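Local coordinates for protein toxin of toxin-antitoxin system (Rickettsia felis, PDB 3ZVK) that acts as the RNA-cleaving, magnesium-dependent toxin of a type II toxin-antitoxin system, pairing with the antitoxin VapB2 and inhibiting cell growth, at the interface of chains A and B. Residues are numbered along the deposited sequence; one frame, centred on the assembly and turned at random. Chains: chain A/B, Toxin of toxin-antitoxin system.

The interface of chains A and B. Residues chain A 74-75, 78; chain B 38, 41, 45, 70, 72.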
# COMPACT_ATOMS: atom_id res chain seq x y z
N SER A 74 7.79 -13.97 11.51
CA SER A 74 8.28 -13.45 10.23
C SER A 74 9.00 -14.44 9.34
O SER A 74 9.36 -15.49 9.79
CB SER A 74 9.17 -12.24 10.48
OG SER A 74 10.18 -12.62 11.40
N ALA A 75 9.25 -14.06 8.10
CA ALA A 75 9.95 -14.86 7.10
C ALA A 75 11.36 -15.29 7.55
O ALA A 75 11.78 -16.38 7.19
CB ALA A 75 10.02 -14.11 5.78
N THR A 78 11.39 -18.78 9.36
CA THR A 78 11.09 -19.93 8.51
C THR A 78 12.30 -20.86 8.22
O THR A 78 12.12 -22.09 8.26
CB THR A 78 10.34 -19.48 7.25
OG1 THR A 78 11.23 -18.76 6.39
CG2 THR A 78 9.13 -18.62 7.58
N SER B 38 3.63 -16.61 6.38
CA SER B 38 4.98 -17.03 6.82
C SER B 38 4.85 -18.47 7.38
O SER B 38 5.85 -19.16 7.53
CB SER B 38 5.57 -16.07 7.85
OG SER B 38 4.72 -15.84 8.97
N LEU B 41 5.47 -20.64 4.37
CA LEU B 41 6.91 -20.56 4.12
C LEU B 41 7.69 -21.43 5.10
O LEU B 41 8.66 -22.07 4.69
CB LEU B 41 7.41 -19.10 4.08
CG LEU B 41 8.92 -18.90 3.83
CD1 LEU B 41 9.37 -19.47 2.47
CD2 LEU B 41 9.30 -17.48 3.98
N GLN B 45 10.05 -24.35 3.75
CA GLN B 45 11.43 -24.42 4.21
C GLN B 45 11.72 -25.77 4.84
O GLN B 45 12.80 -26.31 4.64
CB GLN B 45 11.78 -23.28 5.14
CG GLN B 45 13.07 -22.67 4.66
CD GLN B 45 12.88 -21.47 3.78
OE1 GLN B 45 13.48 -21.31 2.73
NE2 GLN B 45 12.17 -20.48 4.29
N ILE B 70 5.38 -12.25 1.17
CA ILE B 70 5.36 -13.11 2.37
C ILE B 70 4.73 -12.29 3.50
O ILE B 70 5.27 -11.24 3.86
CB ILE B 70 6.74 -13.70 2.74
CG1 ILE B 70 7.39 -14.38 1.50
CG2 ILE B 70 6.62 -14.70 3.91
CD1 ILE B 70 8.88 -14.23 1.42
N ASP B 72 3.59 -11.84 7.32
CA ASP B 72 3.91 -12.26 8.68
C ASP B 72 2.66 -12.63 9.46
O ASP B 72 1.63 -11.98 9.31
CB ASP B 72 4.69 -11.14 9.41
CG ASP B 72 6.07 -10.88 8.82
OD1 ASP B 72 6.56 -11.73 8.01
OD2 ASP B 72 6.68 -9.85 9.19
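A:Thr78 lies across B:Leu41, the two side chains meeting at about a right angle. This is part of the two-fold VapC-VapC interface between PIN-domain toxins, one of the contacts that link VapBC heterodimers in the DNA-bound assembly. The start of helix 75-90 of chain A packs here on helix 38-50 of chain B. The patch hides 188 Å² of protein surface and mixes apolar packing with polar groups. A:Thr78 turns both its methyl CG2 and its hydroxyl OG1 to the partner. CG2 points towards the first turn of the B helix and sits near the backbone carbonyl of B:Ser38. The CB of A:Thr78 rests 3.8 Å from B:Leu41 CG. With CG anti to the backbone N (chi1 180°), B:Leu41 extends towards chain A, and its CD2 branch meets both A:Thr78 and A:Ala75. The methyl of A:Ala75 meets two methyl groups. Its CB is 3.9 Å from B:Leu41 CD2 and equally 3.9 Å from B:Ile70 CG2, the branch methyl of a residue in strand 69-71. At one end of the patch, the carboxylate of B:Asp72 lies against CA and CB of A:Ser74. B:Asp72 OD1 is 3.6 Å from the backbone N of A:Ala75, at the start of the A helix, a proximity rather than an assigned hydrogen bond. The helix end may favour the negative charge there. At the other end, B:Gln45 bends at chi2 (96°) and brings its amide nitrogen NE2 to the hydroxyl OG1 of A:Thr78, 2.9 Å away. The bond is weak, with 117° at the hydrogen. The same hydroxyl donates within its own chain, in the carbonyl plane, with A:Thr78 OG1 2.6 Å from A:Ala75 O.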